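Local atomic coordinates of twitching motility pilus retraction protein (Geobacter sulfurreducens PCA, PDB entry 5ZFQ), a protein that probably powers the retraction of type IV pili as a hexameric ATPase motor of the type II/IV secretion system family. Residues A[32-37]-A[102-107]; A[43-48]-A[119-124]. One frame throughout, in Å; residues are numbered along the deposited sequence.

Contact 1: residues A[32-37]-A[102-107]; sequences LLTELV and KGLSRF
Leu-33, Leu-36 and Val-37 of helix 29-38 press onto Leu-104 and Phe-107, where helix 29-38 lies on the antiparallel sheet of the N-terminal domain, a domain consistent with the PAS-like module of PilT-family ATPases. The short axes run 10.6 Å apart and cross at 107°, so the helix lies across strand 105-107. At Leu-104 and Ser-105, which both face Ile-101, the chain forms a classic beta bulge.

The aromatic contacts centre on Phe-107. Leu-33 CD2 sits over one face of the ring, 4.0 Å from its centroid and offset toward the rim, a CH-pi contact. The two side chains slide past one another in opposite directions, and Leu-33 CB also reaches Phe-107 CZ. Val-37 approaches differently: its CG2 meets the ring edge, near the plane, 3.8 Å from Phe-107 CZ. Leu-36 CD2 reaches the ring obliquely, at Phe-107 CE2. Ile-101 and Val-124 of the flanking strands also pack against the Phe-107 side chain.

Aliphatic contacts gather round Leu-104. With its CG anti to the backbone N (chi1 -174°), this side chain extends toward the helix and splits its two methyls between neighbouring turns. CD1 meets Val-37 tip to tip, 3.8 Å from Val-37 CB, whereas CD2 lies 4.1 Å from Leu-33 CB.

No hydrogen bond joins the two segments, and the hydroxyls of Ser-105 and Thr-34 are bonded within their own parts of the chain. Ser-105 OG donates to the carbonyl of Arg-106, tilted out of its plane. The hydroxyl of Thr-34 is hydrogen-bonded back to His-30 O one turn earlier; toward 102-107, Thr-34 OG1 rests against the methyl Leu-104 CD2.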
# COMPACT_ATOMS: atom_id res chain seq x y z
N LEU A 32 -11.38 -7.60 -48.29
CA LEU A 32 -12.14 -8.32 -47.27
C LEU A 32 -13.21 -7.43 -46.61
O LEU A 32 -14.33 -7.87 -46.39
CB LEU A 32 -11.19 -8.91 -46.22
CG LEU A 32 -10.39 -10.15 -46.68
CD1 LEU A 32 -9.50 -10.71 -45.57
CD2 LEU A 32 -11.32 -11.24 -47.22
N LEU A 33 -12.85 -6.19 -46.31
CA LEU A 33 -13.78 -5.29 -45.62
C LEU A 33 -14.83 -4.82 -46.60
O LEU A 33 -16.00 -4.63 -46.25
CB LEU A 33 -13.04 -4.11 -45.00
CG LEU A 33 -12.03 -4.46 -43.89
CD1 LEU A 33 -10.99 -3.35 -43.73
CD2 LEU A 33 -12.77 -4.71 -42.59
N THR A 34 -14.40 -4.61 -47.85
CA THR A 34 -15.32 -4.21 -48.90
C THR A 34 -16.37 -5.29 -48.99
O THR A 34 -17.56 -5.01 -48.96
CB THR A 34 -14.61 -4.00 -50.24
OG1 THR A 34 -13.77 -2.84 -50.16
CG2 THR A 34 -15.62 -3.79 -51.35
N GLU A 35 -15.91 -6.53 -49.06
CA GLU A 35 -16.80 -7.68 -49.06
C GLU A 35 -17.76 -7.66 -47.86
O GLU A 35 -18.98 -7.83 -48.03
CB GLU A 35 -15.98 -8.97 -49.07
CG GLU A 35 -16.80 -10.20 -48.82
CD GLU A 35 -17.40 -10.79 -50.09
OE1 GLU A 35 -18.01 -10.02 -50.87
OE2 GLU A 35 -17.27 -12.02 -50.28
N LEU A 36 -17.21 -7.44 -46.67
CA LEU A 36 -17.98 -7.33 -45.44
C LEU A 36 -19.12 -6.32 -45.56
O LEU A 36 -20.28 -6.64 -45.29
CB LEU A 36 -17.07 -6.93 -44.28
CG LEU A 36 -17.75 -6.61 -42.93
CD1 LEU A 36 -18.44 -7.83 -42.23
CD2 LEU A 36 -16.76 -5.93 -41.98
N VAL A 37 -18.78 -5.10 -45.98
CA VAL A 37 -19.76 -4.03 -46.03
C VAL A 37 -20.82 -4.31 -47.10
O VAL A 37 -22.01 -4.22 -46.81
CB VAL A 37 -19.10 -2.65 -46.31
CG1 VAL A 37 -20.16 -1.57 -46.46
CG2 VAL A 37 -18.14 -2.27 -45.19
N LYS A 102 -11.18 4.98 -47.04
CA LYS A 102 -11.82 6.05 -47.82
C LYS A 102 -12.79 5.45 -48.86
O LYS A 102 -12.45 4.50 -49.57
CB LYS A 102 -10.75 6.93 -48.51
CG LYS A 102 -11.02 7.27 -49.98
CD LYS A 102 -9.72 7.43 -50.79
CE LYS A 102 -10.00 7.55 -52.29
NZ LYS A 102 -8.75 7.71 -53.10
N GLY A 103 -14.00 5.99 -48.91
CA GLY A 103 -15.00 5.51 -49.86
C GLY A 103 -15.77 4.29 -49.40
O GLY A 103 -16.70 3.85 -50.07
N LEU A 104 -15.40 3.72 -48.26
CA LEU A 104 -16.07 2.53 -47.76
C LEU A 104 -16.70 2.78 -46.39
O LEU A 104 -17.89 3.06 -46.29
CB LEU A 104 -15.09 1.36 -47.71
CG LEU A 104 -15.64 -0.03 -47.35
CD1 LEU A 104 -16.76 -0.47 -48.29
CD2 LEU A 104 -14.50 -1.04 -47.35
N SER A 105 -15.90 2.69 -45.33
CA SER A 105 -16.46 2.85 -43.99
C SER A 105 -15.40 3.09 -42.92
O SER A 105 -14.21 2.91 -43.17
CB SER A 105 -17.29 1.61 -43.60
OG SER A 105 -17.98 1.84 -42.37
N ARG A 106 -15.86 3.50 -41.74
CA ARG A 106 -15.04 3.51 -40.54
C ARG A 106 -15.17 2.14 -39.89
O ARG A 106 -16.25 1.54 -39.90
CB ARG A 106 -15.49 4.63 -39.59
CG ARG A 106 -14.88 6.02 -39.82
CD ARG A 106 -13.38 6.07 -39.48
NE ARG A 106 -13.09 7.24 -38.63
CZ ARG A 106 -12.09 7.34 -37.74
NH1 ARG A 106 -11.23 6.34 -37.56
NH2 ARG A 106 -11.96 8.46 -37.03
N PHE A 107 -14.07 1.62 -39.34
CA PHE A 107 -14.12 0.33 -38.67
C PHE A 107 -13.53 0.41 -37.28
O PHE A 107 -12.73 1.29 -36.99
CB PHE A 107 -13.39 -0.74 -39.48
CG PHE A 107 -13.93 -0.92 -40.88
CD1 PHE A 107 -13.51 -0.10 -41.92
CD2 PHE A 107 -14.88 -1.89 -41.14
CE1 PHE A 107 -14.02 -0.27 -43.21
CE2 PHE A 107 -15.39 -2.05 -42.42
CZ PHE A 107 -14.95 -1.24 -43.46

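Contact 2: residues A[43-48]-A[119-124]; sequences DLHITT and AGVFRV
Ala-119 CB meets Thr-47 OG1 at the far end of the pairing, 4.0 Å apart; that hydroxyl is hydrogen-bonded to Asn-200 of a second subunit, another copy of this protein. Gly-120 then forms a hydrogen-bonded pair with Ile-46: Gly-120 N donates to Ile-46 O (2.7 Å) and Ile-46 N returns the bond to Gly-120 O. Val-121 lies alongside His-45, with CG1 over the imidazole face, 4.2 Å from its centroid. This antiparallel pairing joins strands 43-46 and 117-125 at the middle of the six-stranded sheet, whose His-45 and Val-121 face is covered by the second subunit. His-45 NE2 is hydrogen-bonded to Asp-222 of that subunit, and replacing the histidine by a leucine would probably leave that aspartate without this mate across the subunit interface. Phe-122 pairs with Leu-44 through two backbone bonds, and its ring, set by chi1 -58°, turns an edge to Ile-46 CG1, 3.9 Å from Phe-122 CE2. Arg-123 runs beside Asp-43, carboxylate and guanidinium nearly coplanar, yet Asp-43 OD1 stays 5.0 Å from Arg-123 NE, too far for a salt bridge.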
# COMPACT_ATOMS: atom_id res chain seq x y z
N ASP A 43 -19.45 -7.98 -38.61
CA ASP A 43 -18.20 -8.43 -38.01
C ASP A 43 -17.37 -9.29 -38.96
O ASP A 43 -17.89 -10.19 -39.62
CB ASP A 43 -18.49 -9.20 -36.72
CG ASP A 43 -19.36 -8.43 -35.78
OD1 ASP A 43 -18.81 -7.63 -35.01
OD2 ASP A 43 -20.61 -8.60 -35.83
N LEU A 44 -16.08 -9.01 -39.03
CA LEU A 44 -15.16 -9.80 -39.84
C LEU A 44 -14.15 -10.51 -38.94
O LEU A 44 -13.49 -9.88 -38.09
CB LEU A 44 -14.45 -8.91 -40.87
CG LEU A 44 -13.27 -9.57 -41.60
CD1 LEU A 44 -13.75 -10.70 -42.56
CD2 LEU A 44 -12.42 -8.52 -42.33
N HIS A 45 -14.02 -11.82 -39.10
CA HIS A 45 -13.10 -12.56 -38.24
C HIS A 45 -11.93 -13.09 -39.03
O HIS A 45 -12.10 -13.73 -40.07
CB HIS A 45 -13.81 -13.71 -37.54
CG HIS A 45 -14.72 -13.25 -36.45
ND1 HIS A 45 -14.33 -13.18 -35.13
CD2 HIS A 45 -16.00 -12.81 -36.49
CE1 HIS A 45 -15.33 -12.73 -34.40
NE2 HIS A 45 -16.35 -12.49 -35.20
N ILE A 46 -10.73 -12.79 -38.52
CA ILE A 46 -9.48 -13.21 -39.14
C ILE A 46 -8.71 -14.08 -38.16
O ILE A 46 -8.03 -13.58 -37.25
CB ILE A 46 -8.59 -12.00 -39.57
CG1 ILE A 46 -9.39 -11.03 -40.45
CG2 ILE A 46 -7.32 -12.50 -40.26
CD1 ILE A 46 -9.90 -11.67 -41.75
N THR A 47 -8.80 -15.39 -38.34
CA THR A 47 -8.12 -16.29 -37.45
C THR A 47 -7.65 -17.48 -38.25
O THR A 47 -8.20 -17.75 -39.33
CB THR A 47 -9.04 -16.70 -36.30
OG1 THR A 47 -8.25 -17.23 -35.23
CG2 THR A 47 -10.05 -17.74 -36.75
N THR A 48 -6.64 -18.19 -37.75
CA THR A 48 -6.03 -19.29 -38.51
C THR A 48 -6.89 -20.55 -38.62
O THR A 48 -7.71 -20.83 -37.76
CB THR A 48 -4.68 -19.69 -37.91
OG1 THR A 48 -4.87 -20.12 -36.56
CG2 THR A 48 -3.71 -18.50 -37.94
N ALA A 119 -4.74 -12.80 -34.47
CA ALA A 119 -6.16 -12.99 -34.71
C ALA A 119 -6.84 -11.61 -34.71
O ALA A 119 -6.49 -10.73 -33.93
CB ALA A 119 -6.78 -13.91 -33.65
N GLY A 120 -7.80 -11.41 -35.60
CA GLY A 120 -8.43 -10.12 -35.72
C GLY A 120 -9.94 -10.19 -35.72
O GLY A 120 -10.56 -11.12 -36.26
N VAL A 121 -10.54 -9.19 -35.09
CA VAL A 121 -11.96 -9.00 -35.25
C VAL A 121 -12.20 -7.56 -35.71
O VAL A 121 -11.70 -6.60 -35.09
CB VAL A 121 -12.76 -9.31 -33.97
CG1 VAL A 121 -14.24 -9.01 -34.19
CG2 VAL A 121 -12.55 -10.76 -33.57
N PHE A 122 -12.94 -7.44 -36.80
CA PHE A 122 -13.21 -6.13 -37.36
C PHE A 122 -14.69 -5.86 -37.45
O PHE A 122 -15.48 -6.72 -37.85
CB PHE A 122 -12.50 -6.00 -38.71
CG PHE A 122 -11.02 -6.21 -38.58
CD1 PHE A 122 -10.19 -5.14 -38.28
CD2 PHE A 122 -10.48 -7.48 -38.67
CE1 PHE A 122 -8.82 -5.35 -38.11
CE2 PHE A 122 -9.11 -7.69 -38.50
CZ PHE A 122 -8.28 -6.63 -38.23
N ARG A 123 -15.06 -4.66 -37.02
CA ARG A 123 -16.46 -4.31 -36.84
C ARG A 123 -16.77 -3.01 -37.56
O ARG A 123 -16.07 -2.03 -37.39
CB ARG A 123 -16.79 -4.19 -35.34
CG ARG A 123 -16.46 -5.45 -34.53
CD ARG A 123 -16.88 -5.33 -33.08
NE ARG A 123 -15.98 -4.48 -32.31
CZ ARG A 123 -16.35 -3.65 -31.32
NH1 ARG A 123 -17.63 -3.52 -30.99
NH2 ARG A 123 -15.43 -2.93 -30.67
N VAL A 124 -17.83 -3.02 -38.36
CA VAL A 124 -18.31 -1.82 -39.01
C VAL A 124 -18.81 -0.74 -38.04
O VAL A 124 -19.66 -1.01 -37.18
CB VAL A 124 -19.45 -2.15 -39.99
CG1 VAL A 124 -20.06 -0.86 -40.58
CG2 VAL A 124 -18.92 -3.05 -41.10

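From the N terminus the chain forms helix 29-38 and, after a short connection, strand 43-46, so the first halves of both contacts are neighbours in sequence. Contact 1 closes a loop of 64 residues when 102-107 returns to the helix, and contact 2 closes one of 70 when 119-124 pairs with 43-48. Their segments alternate, so the two loops cross rather than nest. Strands 105-114 and 117-125 follow each other and adjoin in the sheet, bringing the contact centres within about 13 Å. The two contacts also touch, for example at Leu-33 CD2 and Leu-44 CD2, 3.8 Å apart, tying helix 29-38 to the central strands that contact 2 pairs.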